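Ciona betagamma-crystallin (Ciona intestinalis, PDB 2BV2) binds calcium ions and is probably a structural component of the neuroectodermal visual system. Local coordinates at residues 1-6 against 16-21; 36-41 against 61-66. One frame throughout, in Å; residues are numbered along the deposited sequence. Where two conformers were deposited one is given.

Contact 1. Residues 1-6 against 16-21; sequences GKIILF and LELETS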
loop_
_atom_site.group_PDB
_atom_site.type_symbol
_atom_site.label_atom_id
_atom_site.label_comp_id
_atom_site.label_asym_id
_atom_site.label_seq_id
_atom_site.Cartn_x
_atom_site.Cartn_y
_atom_site.Cartn_z
ATOM N N GLY A 1 -2.943 -10.746 8.772
ATOM C CA GLY A 1 -2.410 -9.397 8.475
ATOM C C GLY A 1 -3.529 -8.472 8.051
ATOM O O GLY A 1 -4.523 -8.912 7.480
ATOM N N LYS A 2 -3.369 -7.185 8.333
ATOM C CA LYS A 2 -4.332 -6.185 7.900
ATOM C C LYS A 2 -3.582 -4.922 7.537
ATOM O O LYS A 2 -2.819 -4.396 8.336
ATOM C CB LYS A 2 -5.343 -5.904 8.999
ATOM C CG LYS A 2 -6.400 -4.842 8.671
ATOM C CD LYS A 2 -7.328 -4.599 9.857
ATOM C CE LYS A 2 -8.103 -5.856 10.240
ATOM N NZ LYS A 2 -8.941 -5.669 11.456
ATOM N N ILE A 3 -3.826 -4.437 6.326
ATOM C CA ILE A 3 -3.218 -3.192 5.849
ATOM C C ILE A 3 -4.340 -2.308 5.324
ATOM O O ILE A 3 -5.316 -2.796 4.733
ATOM C CB ILE A 3 -2.171 -3.462 4.763
ATOM C CG1 ILE A 3 -1.336 -2.209 4.489
ATOM C CG2 ILE A 3 -2.827 -3.957 3.483
ATOM C CD1 ILE A 3 -0.195 -2.461 3.519
ATOM N N ILE A 4 -4.212 -1.009 5.559
ATOM C CA ILE A 4 -5.170 -0.020 5.062
ATOM C C ILE A 4 -4.431 0.995 4.183
ATOM O O ILE A 4 -3.503 1.679 4.645
ATOM C CB ILE A 4 -5.870 0.705 6.204
ATOM C CG1 ILE A 4 -6.580 -0.289 7.127
ATOM C CG2 ILE A 4 -6.864 1.717 5.667
ATOM C CD1 ILE A 4 -6.898 0.286 8.495
ATOM N N LEU A 5 -4.877 1.093 2.929
ATOM C CA LEU A 5 -4.288 1.975 1.934
ATOM C C LEU A 5 -5.156 3.210 1.827
ATOM O O LEU A 5 -6.376 3.089 1.815
ATOM C CB LEU A 5 -4.275 1.286 0.578
ATOM C CG LEU A 5 -3.630 -0.103 0.477
ATOM C CD1 LEU A 5 -3.748 -0.627 -0.932
ATOM C CD2 LEU A 5 -2.173 -0.146 0.939
ATOM N N PHE A 6 -4.528 4.381 1.728
ATOM C CA PHE A 6 -5.237 5.652 1.680
ATOM C C PHE A 6 -4.897 6.433 0.435
ATOM O O PHE A 6 -3.733 6.514 0.066
ATOM C CB PHE A 6 -4.875 6.528 2.891
ATOM C CG PHE A 6 -5.405 6.009 4.190
ATOM C CD1 PHE A 6 -6.618 6.463 4.702
ATOM C CD2 PHE A 6 -4.681 5.094 4.920
ATOM C CE1 PHE A 6 -7.107 5.962 5.919
ATOM C CE2 PHE A 6 -5.174 4.574 6.128
ATOM C CZ PHE A 6 -6.358 5.012 6.629
ATOM N N LEU A 16 -8.823 1.708 1.533
ATOM C CA LEU A 16 -9.021 0.301 1.170
ATOM C C LEU A 16 -8.329 -0.544 2.218
ATOM O O LEU A 16 -7.112 -0.470 2.364
ATOM C CB LEU A 16 -8.424 0.001 -0.203
ATOM C CG LEU A 16 -8.556 -1.443 -0.689
ATOM C CD1 LEU A 16 -10.013 -1.769 -0.911
ATOM C CD2 LEU A 16 -7.774 -1.687 -1.947
ATOM N N GLU A 17 -9.116 -1.336 2.952
ATOM C CA GLU A 17 -8.558 -2.275 3.925
ATOM C C GLU A 17 -8.404 -3.640 3.268
ATOM O O GLU A 17 -9.348 -4.132 2.642
ATOM C CB GLU A 17 -9.455 -2.409 5.149
ATOM C CG GLU A 17 -8.859 -3.284 6.237
ATOM C CD GLU A 17 -9.780 -3.479 7.413
ATOM O OE1 GLU A 17 -10.286 -2.459 7.940
ATOM O OE2 GLU A 17 -9.994 -4.656 7.807
ATOM N N LEU A 18 -7.219 -4.235 3.412
ATOM C CA LEU A 18 -6.925 -5.545 2.858
ATOM C C LEU A 18 -6.393 -6.520 3.914
ATOM O O LEU A 18 -5.647 -6.140 4.831
ATOM C CB LEU A 18 -5.914 -5.425 1.720
ATOM C CG LEU A 18 -6.381 -4.627 0.506
ATOM C CD1 LEU A 18 -5.179 -4.216 -0.327
ATOM C CD2 LEU A 18 -7.377 -5.421 -0.330
ATOM N N GLU A 19 -6.804 -7.781 3.787
ATOM C CA GLU A 19 -6.307 -8.835 4.654
ATOM C C GLU A 19 -5.714 -9.993 3.845
ATOM O O GLU A 19 -5.429 -11.070 4.385
ATOM C CB GLU A 19 -7.442 -9.333 5.551
ATOM C CG GLU A 19 -7.976 -8.261 6.480
ATOM C CD GLU A 19 -9.248 -8.665 7.165
ATOM O OE1 GLU A 19 -10.256 -8.886 6.455
ATOM O OE2 GLU A 19 -9.241 -8.731 8.410
ATOM N N THR A 20 -5.514 -9.762 2.551
ATOM C CA THR A 20 -5.002 -10.790 1.649
ATOM C C THR A 20 -4.196 -10.061 0.594
ATOM O O THR A 20 -4.335 -8.851 0.446
ATOM C CB THR A 20 -6.178 -11.566 0.993
ATOM O OG1 THR A 20 -6.928 -12.244 2.005
ATOM C CG2 THR A 20 -5.706 -12.590 -0.017
ATOM N N SER A 21 -3.344 -10.784 -0.116
ATOM C CA SER A 21 -2.530 -10.203 -1.167
ATOM C C SER A 21 -3.426 -9.791 -2.324
ATOM O O SER A 21 -4.499 -10.352 -2.506
ATOM C CB SER A 21 -1.444 -11.195 -1.592
ATOM O OG SER A 21 -0.622 -11.559 -0.477
HETATM O O HOH W 1 -4.845 -12.083 6.701
HETATM O O HOH W 2 -11.490 -6.634 9.437
#
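Gly-1 O meets the backbone of Glu-19 in a CA-H...O contact, and water 1 joins the amino terminus, Gly-1 N, to Glu-19 O. At Lys-2 the contact turns to charge. With CG anti to the backbone N (chi1 179°) its chain starts out straight, then bends at chi3, and its methylenes run obliquely across the Glu-17 side chain, Lys-2 CE reaching 3.3 Å from Glu-17 OE2. The salt bridge itself is long, Lys-2 NZ to Glu-17 OE2 at 3.9 Å, and Glu-19 OE2 lies farther still from NZ. Water 2 donates to both carboxylates and takes a weak bond from Lys-2 NZ. An alanine at Lys-2 would probably cost Glu-17 its long salt bridge and the methylenes it lies across, leaving its carboxylate freer to swing and the nearby Glu-19 charge without this ammonium. Ile-3 pairs with Leu-18 through two nearly straight hydrogen bonds, Ile-3 N to Leu-18 O at 2.9 Å and Leu-18 N to Ile-3 O at 2.7 Å. On the face that turns to the second sheet, Ile-3 CG2 lies alongside Leu-18 CB, 3.8 Å away; there Ile-3 also touches Trp-44 and Val-46, and Leu-18 touches Val-80, all on the opposing sheet. Ile-4 points to the other face, where its CG1 rests 3.9 Å from Glu-17 CG. Leu-5 closes the ladder with Leu-16, N-H to O in both directions, and its CD1 packs 3.9 Å from Leu-18 CD1. Strand 2-6, antiparallel to 16-18 at 160°, thus shares with it one apolar face inside the sandwich and a charged patch on the other; 2-6 and 15-18 form the opening hairpin of the first Greek key of a betagamma-crystallin domain.

Contact 2. Residues 36-41 against 61-66; sequences SIIVES and PGKYPN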
loop_
_atom_site.group_PDB
_atom_site.type_symbol
_atom_site.label_atom_id
_atom_site.label_comp_id
_atom_site.label_asym_id
_atom_site.label_seq_id
_atom_site.Cartn_x
_atom_site.Cartn_y
_atom_site.Cartn_z
ATOM N N SER A 36 -0.803 7.372 1.539
ATOM C CA SER A 36 -0.415 6.977 2.888
ATOM C C SER A 36 -0.957 5.583 3.214
ATOM O O SER A 36 -1.839 5.063 2.508
ATOM C CB SER A 36 -0.913 7.988 3.919
ATOM O OG SER A 36 -2.326 8.078 3.938
ATOM N N ILE A 37 -0.413 4.991 4.276
ATOM C CA ILE A 37 -0.679 3.590 4.618
ATOM C C ILE A 37 -0.655 3.395 6.122
ATOM O O ILE A 37 0.178 3.973 6.800
ATOM C CB ILE A 37 0.373 2.623 3.982
ATOM C CG1 ILE A 37 0.301 2.636 2.447
ATOM C CG2 ILE A 37 0.185 1.188 4.505
ATOM C CD1 ILE A 37 1.375 1.760 1.800
ATOM N N ILE A 38 -1.578 2.578 6.633
ATOM C CA ILE A 38 -1.523 2.103 7.996
ATOM C C ILE A 38 -1.444 0.584 7.956
ATOM O O ILE A 38 -2.313 -0.076 7.372
ATOM C CB ILE A 38 -2.753 2.520 8.815
ATOM C CG1 ILE A 38 -2.753 4.047 8.972
ATOM C CG2 ILE A 38 -2.754 1.784 10.183
ATOM C CD1 ILE A 38 -3.926 4.608 9.745
ATOM N N VAL A 39 -0.396 0.021 8.556
ATOM C CA VAL A 39 -0.352 -1.429 8.749
ATOM C C VAL A 39 -0.834 -1.709 10.164
ATOM O O VAL A 39 -0.164 -1.350 11.126
ATOM C CB VAL A 39 1.058 -2.006 8.525
ATOM C CG1 VAL A 39 1.086 -3.500 8.801
ATOM C CG2 VAL A 39 1.539 -1.754 7.105
ATOM N N GLU A 40 -1.995 -2.351 10.287
ATOM C CA GLU A 40 -2.545 -2.698 11.599
ATOM C C GLU A 40 -1.860 -3.928 12.177
ATOM O O GLU A 40 -1.523 -3.957 13.358
ATOM C CB GLU A 40 -4.047 -2.941 11.511
ATOM C CG GLU A 40 -4.833 -1.773 10.942
ATOM C CD GLU A 40 -4.980 -0.611 11.909
ATOM O OE1 GLU A 40 -4.305 -0.592 12.958
ATOM O OE2 GLU A 40 -5.789 0.295 11.614
ATOM N N SER A 41 -1.648 -4.936 11.331
ATOM C CA SER A 41 -0.966 -6.162 11.725
ATOM C C SER A 41 -0.305 -6.786 10.521
ATOM O O SER A 41 -0.697 -6.522 9.397
ATOM C CB SER A 41 -1.972 -7.153 12.322
ATOM O OG SER A 41 -3.012 -7.428 11.397
ATOM N N PRO A 61 3.937 -3.232 11.156
ATOM C CA PRO A 61 2.870 -2.516 11.845
ATOM C C PRO A 61 3.224 -1.088 12.263
ATOM O O PRO A 61 4.279 -0.845 12.834
ATOM C CB PRO A 61 2.590 -3.410 13.061
ATOM C CG PRO A 61 2.876 -4.782 12.557
ATOM C CD PRO A 61 4.111 -4.587 11.705
ATOM N N GLY A 62 2.319 -0.157 11.973
ATOM C CA GLY A 62 2.564 1.257 12.198
ATOM C C GLY A 62 1.929 2.108 11.118
ATOM O O GLY A 62 1.306 1.596 10.189
ATOM N N LYS A 63 2.106 3.417 11.258
ATOM C CA LYS A 63 1.550 4.387 10.352
ATOM C C LYS A 63 2.629 5.002 9.454
ATOM O O LYS A 63 3.746 5.288 9.882
ATOM C CB LYS A 63 0.820 5.475 11.136
ATOM C CG LYS A 63 -0.324 4.946 11.988
ATOM C CD LYS A 63 -1.130 6.070 12.650
ATOM C CE LYS A 63 -2.324 5.518 13.468
ATOM N NZ LYS A 63 -3.108 6.557 14.243
ATOM N N TYR A 64 2.246 5.197 8.199
ATOM C CA TYR A 64 3.119 5.702 7.145
ATOM C C TYR A 64 2.366 6.863 6.482
ATOM O O TYR A 64 1.575 6.651 5.545
ATOM C CB TYR A 64 3.396 4.579 6.146
ATOM C CG TYR A 64 4.174 3.419 6.726
ATOM C CD1 TYR A 64 3.521 2.374 7.375
ATOM C CD2 TYR A 64 5.553 3.363 6.613
ATOM C CE1 TYR A 64 4.233 1.302 7.897
ATOM C CE2 TYR A 64 6.279 2.317 7.131
ATOM C CZ TYR A 64 5.622 1.280 7.771
ATOM O OH TYR A 64 6.367 0.214 8.300
ATOM N N PRO A 65 2.571 8.092 6.996
ATOM C CA PRO A 65 1.743 9.226 6.582
ATOM C C PRO A 65 1.994 9.796 5.183
ATOM O O PRO A 65 1.193 10.602 4.707
ATOM C CB PRO A 65 2.050 10.286 7.651
ATOM C CG PRO A 65 3.408 9.971 8.128
ATOM C CD PRO A 65 3.550 8.472 8.040
ATOM N N ASN A 66 3.098 9.412 4.551
ATOM C CA ASN A 66 3.383 9.809 3.165
ATOM C C ASN A 66 4.301 8.774 2.513
ATOM O O ASN A 66 4.865 7.929 3.213
ATOM C CB ASN A 66 3.984 11.203 3.131
ATOM C CG ASN A 66 5.137 11.342 4.070
ATOM O OD1 ASN A 66 6.001 10.495 4.099
ATOM N ND2 ASN A 66 5.147 12.412 4.867
#
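Tyr-64 sits tightly against Ile-37: Tyr-64 CB is 3.3 Å from Ile-37 O, and the same oxygen lies in the plane of the phenol ring, at its edge. Ile-37 O also accepts the Tyr-64 N-H at 2.8 Å, while Ile-37 N donates a hydrogen bond to Tyr-64 O. Ser-36 CB lies close to the carbonyl oxygens of both Tyr-64 and Pro-65, its OG being held by Asp-8 O and Phe-11 N. Farther round the Tyr-64 ring, Tyr-64 CE1 approaches Val-39 CG2 to 4.2 Å, and the phenol OH is bonded to Thr-60 O. Val-39 CG1, held anti to the backbone N (chi1 177°), packs instead on the Pro-61 ring. Ile-37, Val-39 and Tyr-64 all touch Leu-59 of strand 56-59 in the second sheet. This is the strand exchange of the betagamma-crystallin fold: strand 62-64, from the second Greek key, completes the sheet of the first at its edge, antiparallel to 36-41 at 172°. Val-39 and Gly-62 form the next hydrogen-bonded pair, Val-39 N to Gly-62 O at 2.8 Å and Gly-62 N to Val-39 O at 2.9 Å. At the backbone angles of Gly-62 (phi 144°) a side chain would jam against Pro-61 O. The opposite face is looser. There the extended Lys-63 chain runs beside Ile-38, with Lys-63 CG 4.0 Å from Ile-38 CG1 and both chains leaning on Phe-11, and its ammonium end reaches the exposed surface. At the far end, exposed Pro-61 grazes Ser-41 CA with its CG, 4.2 Å off, beside the classic bulge in which Glu-40 and Ser-41 face Lys-2.

Contacts 1 and 2 lie in one antiparallel sheet of four strands, ordered 15-18, 2-6, 36-41, 62-64, with their centres about 10 Å apart. Contact 1 joins the first two strands and contact 2 the last two; the seam between them is the pairing of 2-6 with 36-41, where Ile-4 N lies 2.8 Å from Ile-38 O and Phe-6 N 2.9 Å from Ser-36 O, both probable hydrogen bonds. Along the chain contact 1 closes before contact 2 opens. Contact 1 is a local hairpin within the first Greek key, whereas contact 2 brings in a strand from the second, so contact 2 links the two motifs, and both contacts belong to one sandwich domain.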